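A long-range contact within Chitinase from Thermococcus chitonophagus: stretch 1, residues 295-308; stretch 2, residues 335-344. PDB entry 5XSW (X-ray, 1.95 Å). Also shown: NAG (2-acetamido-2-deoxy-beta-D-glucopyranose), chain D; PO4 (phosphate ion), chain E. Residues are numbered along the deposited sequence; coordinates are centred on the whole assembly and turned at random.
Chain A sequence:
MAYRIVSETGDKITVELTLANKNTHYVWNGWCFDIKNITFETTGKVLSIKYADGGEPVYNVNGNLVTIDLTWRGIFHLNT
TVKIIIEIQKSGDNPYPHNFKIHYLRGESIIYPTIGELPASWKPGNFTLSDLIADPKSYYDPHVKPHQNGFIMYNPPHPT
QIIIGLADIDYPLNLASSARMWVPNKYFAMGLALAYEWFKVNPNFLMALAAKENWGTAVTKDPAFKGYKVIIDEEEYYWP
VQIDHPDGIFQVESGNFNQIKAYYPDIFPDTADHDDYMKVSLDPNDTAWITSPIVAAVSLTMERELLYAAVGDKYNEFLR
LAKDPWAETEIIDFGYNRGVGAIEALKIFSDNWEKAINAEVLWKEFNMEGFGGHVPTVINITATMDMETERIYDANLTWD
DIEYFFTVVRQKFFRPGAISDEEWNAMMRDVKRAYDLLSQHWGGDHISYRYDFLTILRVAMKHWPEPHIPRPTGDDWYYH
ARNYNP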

# COMPACT_ATOMS: atom_id res chain seq x y z
N VAL A 295 -6.94 -7.23 -11.11
CA VAL A 295 -6.17 -6.65 -9.99
C VAL A 295 -5.29 -7.72 -9.30
O VAL A 295 -4.14 -7.48 -9.05
CB VAL A 295 -7.11 -5.97 -8.94
CG1 VAL A 295 -6.32 -5.46 -7.70
CG2 VAL A 295 -7.84 -4.82 -9.64
N ALA A 296 -5.87 -8.86 -8.98
CA ALA A 296 -5.11 -9.93 -8.37
C ALA A 296 -3.92 -10.35 -9.25
O ALA A 296 -2.80 -10.52 -8.74
CB ALA A 296 -6.00 -11.16 -8.06
N ALA A 297 -4.17 -10.48 -10.56
CA ALA A 297 -3.09 -10.83 -11.53
C ALA A 297 -1.97 -9.76 -11.53
O ALA A 297 -0.82 -10.08 -11.53
CB ALA A 297 -3.69 -10.98 -12.92
N VAL A 298 -2.33 -8.48 -11.51
CA VAL A 298 -1.31 -7.44 -11.46
C VAL A 298 -0.55 -7.47 -10.14
O VAL A 298 0.65 -7.26 -10.13
CB VAL A 298 -1.95 -6.03 -11.69
CG1 VAL A 298 -0.93 -4.87 -11.46
CG2 VAL A 298 -2.54 -5.98 -13.17
N SER A 299 -1.25 -7.76 -9.04
CA SER A 299 -0.55 -7.87 -7.76
C SER A 299 0.49 -9.00 -7.75
O SER A 299 1.60 -8.85 -7.22
CB SER A 299 -1.58 -8.13 -6.63
OG SER A 299 -0.94 -7.99 -5.36
N LEU A 300 0.11 -10.15 -8.29
CA LEU A 300 1.02 -11.27 -8.44
C LEU A 300 2.16 -10.94 -9.40
O LEU A 300 3.31 -11.27 -9.15
CB LEU A 300 0.25 -12.49 -8.93
CG LEU A 300 -0.75 -13.04 -7.92
CD1 LEU A 300 -1.84 -13.84 -8.62
CD2 LEU A 300 -0.03 -13.88 -6.89
N THR A 301 1.81 -10.25 -10.47
CA THR A 301 2.77 -9.85 -11.47
C THR A 301 3.81 -8.95 -10.83
O THR A 301 4.98 -9.05 -11.12
CB THR A 301 2.09 -9.13 -12.64
OG1 THR A 301 1.29 -10.07 -13.36
CG2 THR A 301 3.11 -8.50 -13.57
N MET A 302 3.36 -8.09 -9.93
CA MET A 302 4.25 -7.16 -9.27
C MET A 302 5.32 -7.91 -8.49
O MET A 302 6.46 -7.53 -8.51
CB MET A 302 3.46 -6.26 -8.31
CG MET A 302 4.32 -5.38 -7.42
SD MET A 302 4.87 -6.20 -5.91
CE MET A 302 3.38 -6.11 -4.92
N GLU A 303 4.95 -9.00 -7.83
CA GLU A 303 5.93 -9.75 -7.08
C GLU A 303 7.00 -10.30 -8.01
O GLU A 303 8.19 -10.17 -7.75
CB GLU A 303 5.27 -10.93 -6.36
CG GLU A 303 4.13 -10.58 -5.42
CD GLU A 303 3.44 -11.81 -4.89
OE1 GLU A 303 4.14 -12.80 -4.63
OE2 GLU A 303 2.22 -11.80 -4.75
N ARG A 304 6.57 -10.88 -9.12
CA ARG A 304 7.47 -11.47 -10.09
C ARG A 304 8.39 -10.44 -10.71
O ARG A 304 9.58 -10.65 -10.81
CB ARG A 304 6.68 -12.19 -11.18
CG ARG A 304 7.52 -13.09 -12.08
CD ARG A 304 6.66 -14.15 -12.73
NE ARG A 304 7.36 -14.97 -13.70
CZ ARG A 304 7.44 -14.71 -14.99
NH1 ARG A 304 6.89 -13.62 -15.49
NH2 ARG A 304 8.10 -15.53 -15.79
N GLU A 305 7.82 -9.30 -11.07
CA GLU A 305 8.57 -8.17 -11.62
C GLU A 305 9.58 -7.64 -10.62
O GLU A 305 10.72 -7.25 -11.00
CB GLU A 305 7.66 -7.02 -12.08
CG GLU A 305 6.77 -7.33 -13.38
CD GLU A 305 7.46 -6.99 -14.72
OE1 GLU A 305 8.62 -6.50 -14.68
OE2 GLU A 305 6.82 -7.12 -15.82
N LEU A 306 9.20 -7.60 -9.34
CA LEU A 306 10.12 -7.08 -8.32
C LEU A 306 11.34 -8.04 -8.17
O LEU A 306 12.50 -7.60 -8.03
CB LEU A 306 9.40 -6.96 -6.95
CG LEU A 306 10.27 -6.53 -5.78
CD1 LEU A 306 10.80 -5.12 -5.95
CD2 LEU A 306 9.39 -6.64 -4.50
N LEU A 307 11.06 -9.34 -8.11
CA LEU A 307 12.12 -10.33 -8.00
C LEU A 307 13.09 -10.17 -9.19
O LEU A 307 14.31 -10.06 -9.02
CB LEU A 307 11.54 -11.73 -7.94
CG LEU A 307 10.97 -12.05 -6.53
CD1 LEU A 307 10.07 -13.26 -6.49
CD2 LEU A 307 12.05 -12.17 -5.41
N TYR A 308 12.54 -10.16 -10.39
CA TYR A 308 13.36 -9.99 -11.58
C TYR A 308 14.17 -8.72 -11.55
O TYR A 308 15.34 -8.73 -11.96
CB TYR A 308 12.51 -9.98 -12.85
CG TYR A 308 12.28 -11.35 -13.52
CD1 TYR A 308 13.27 -11.90 -14.37
CD2 TYR A 308 11.08 -12.02 -13.38
CE1 TYR A 308 13.05 -13.12 -15.04
CE2 TYR A 308 10.82 -13.24 -14.07
CZ TYR A 308 11.86 -13.77 -14.91
OH TYR A 308 11.64 -14.95 -15.59
C1 NAG D . 4.00 -13.09 13.74
C2 NAG D . 4.53 -12.65 12.39
C3 NAG D . 3.79 -11.44 11.92
C4 NAG D . 2.31 -11.62 11.92
C5 NAG D . 1.85 -12.01 13.27
C6 NAG D . 0.32 -12.29 13.22
C7 NAG D . 6.92 -12.87 11.73
C8 NAG D . 8.40 -12.49 11.95
N2 NAG D . 5.92 -12.32 12.58
O3 NAG D . 4.24 -11.04 10.62
O4 NAG D . 1.67 -10.32 11.65
O5 NAG D . 2.53 -13.25 13.69
O6 NAG D . -0.00 -12.73 14.52
O7 NAG D . 6.58 -13.57 10.79
P PO4 E . 3.34 -6.09 -0.36
O1 PO4 E . 1.89 -5.86 -0.16
O2 PO4 E . 3.90 -5.57 -1.66
O3 PO4 E . 4.02 -5.44 0.81
O4 PO4 E . 3.75 -7.50 -0.45
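Stretch 2 (335-344) GYNRGVGAIE

Stretch 2 breaks its helix once as it passes over the continuous helix of stretch 1. Residues 335-338 close one helix, Gly339 leaves helical angles with phi/psi of 99/163, and a new helix runs from Val340 onward. At those angles a CB on Gly339 would jam against the carbonyl O of the residue before, so the turn itself calls for glycine. The second helix runs roughly along helix 295-308: the N-to-C directions differ by 34° (signed crossing angle -34°), and the axes approach to 11.5 Å. Two CA pairs fix the register, Leu300 CA to Tyr336 CA and Glu303 CA to Val340 CA, both 6.7 Å.

Three residues cover the most surface: Tyr336 (89 Å²), Glu303 (70 Å²) and Val340 (67 Å²). Tyr336, with chi1 at t, brings its ring to Ser299 and Leu300; Tyr336 CD1 lies 3.6 Å from Leu300 CD2 and Tyr336 CE1 4.2 Å from Ser299 OG. Glu303 points toward stretch 2 and fits as a knob among Gly335, Tyr336, Val340 and Ile343. Glu303 OE2 comes within 3.2 Å of Tyr336 CA, and Glu303 OE1 within 3.5 Å of Gly335 C. Glu303 OE2 is also 3.3 Å from Tyr336 N, but the poor angle rules out a hydrogen bond, and none crosses between the stretches. Room for the carboxylate depends on Gly335, where an ideal CB would fall 2.6 Å from Glu303 OE1.

Val340 points back toward stretch 1, placing CG1 4.0 Å from Glu303 CG and CB 3.7 Å from Leu306 CD2. Val340 N, at the start of the new helix, donates a hydrogen bond to phosphate O4 at 2.9 Å. One turn on, Ile343 continues the apolar packing, its CG2 3.9 Å from Leu307 CD2.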

# COMPACT_ATOMS: atom_id res chain seq x y z
N GLY A 335 4.49 -14.95 -1.18
CA GLY A 335 4.64 -13.51 -1.22
C GLY A 335 3.26 -12.83 -1.27
O GLY A 335 3.06 -11.68 -0.83
N TYR A 336 2.31 -13.51 -1.88
CA TYR A 336 0.94 -12.93 -2.00
C TYR A 336 0.31 -12.88 -0.65
O TYR A 336 -0.30 -11.87 -0.25
CB TYR A 336 0.06 -13.75 -2.93
CG TYR A 336 -1.32 -13.10 -3.13
CD1 TYR A 336 -1.52 -12.15 -4.11
CD2 TYR A 336 -2.39 -13.49 -2.34
CE1 TYR A 336 -2.78 -11.57 -4.33
CE2 TYR A 336 -3.66 -12.92 -2.51
CZ TYR A 336 -3.84 -11.96 -3.49
OH TYR A 336 -5.09 -11.41 -3.67
N ASN A 337 0.48 -13.97 0.09
CA ASN A 337 -0.13 -14.06 1.43
C ASN A 337 0.71 -13.34 2.54
O ASN A 337 0.14 -12.65 3.39
CB ASN A 337 -0.30 -15.52 1.81
CG ASN A 337 -0.89 -15.71 3.22
OD1 ASN A 337 -0.28 -16.38 4.04
ND2 ASN A 337 -2.07 -15.12 3.50
N ARG A 338 2.03 -13.45 2.49
CA ARG A 338 2.86 -12.90 3.59
C ARG A 338 3.63 -11.64 3.20
O ARG A 338 4.25 -11.02 4.04
CB ARG A 338 3.83 -13.97 4.08
CG ARG A 338 3.19 -15.19 4.75
CD ARG A 338 2.28 -14.95 5.97
NE ARG A 338 2.83 -14.02 6.95
CZ ARG A 338 3.72 -14.30 7.90
NH1 ARG A 338 4.20 -15.54 8.02
NH2 ARG A 338 4.09 -13.35 8.75
N GLY A 339 3.61 -11.26 1.92
CA GLY A 339 4.18 -10.02 1.43
C GLY A 339 5.58 -10.21 0.82
O GLY A 339 6.27 -11.21 1.08
N VAL A 340 6.05 -9.25 0.05
CA VAL A 340 7.38 -9.40 -0.57
C VAL A 340 8.52 -9.23 0.43
O VAL A 340 9.67 -9.69 0.17
CB VAL A 340 7.57 -8.39 -1.75
CG1 VAL A 340 6.54 -8.65 -2.84
CG2 VAL A 340 7.47 -6.93 -1.26
N GLY A 341 8.25 -8.58 1.57
CA GLY A 341 9.25 -8.51 2.66
C GLY A 341 9.54 -9.91 3.16
O GLY A 341 10.70 -10.31 3.39
N ALA A 342 8.49 -10.71 3.30
CA ALA A 342 8.64 -12.09 3.79
C ALA A 342 9.39 -12.97 2.78
O ALA A 342 10.19 -13.80 3.18
CB ALA A 342 7.28 -12.72 4.09
N ILE A 343 9.15 -12.76 1.49
CA ILE A 343 10.00 -13.46 0.46
C ILE A 343 11.48 -13.08 0.65
O ILE A 343 12.38 -13.93 0.69
CB ILE A 343 9.61 -13.10 -1.00
CG1 ILE A 343 8.23 -13.70 -1.37
CG2 ILE A 343 10.72 -13.64 -2.01
CD1 ILE A 343 7.77 -13.17 -2.83
N GLU A 344 11.72 -11.79 0.74
CA GLU A 344 13.07 -11.20 0.83
C GLU A 344 13.84 -11.79 2.01
O GLU A 344 15.06 -12.08 1.89
CB GLU A 344 12.97 -9.66 0.98
CG GLU A 344 14.32 -9.01 1.05
CD GLU A 344 14.23 -7.49 1.09
OE1 GLU A 344 13.16 -6.93 1.47
OE2 GLU A 344 15.21 -6.85 0.70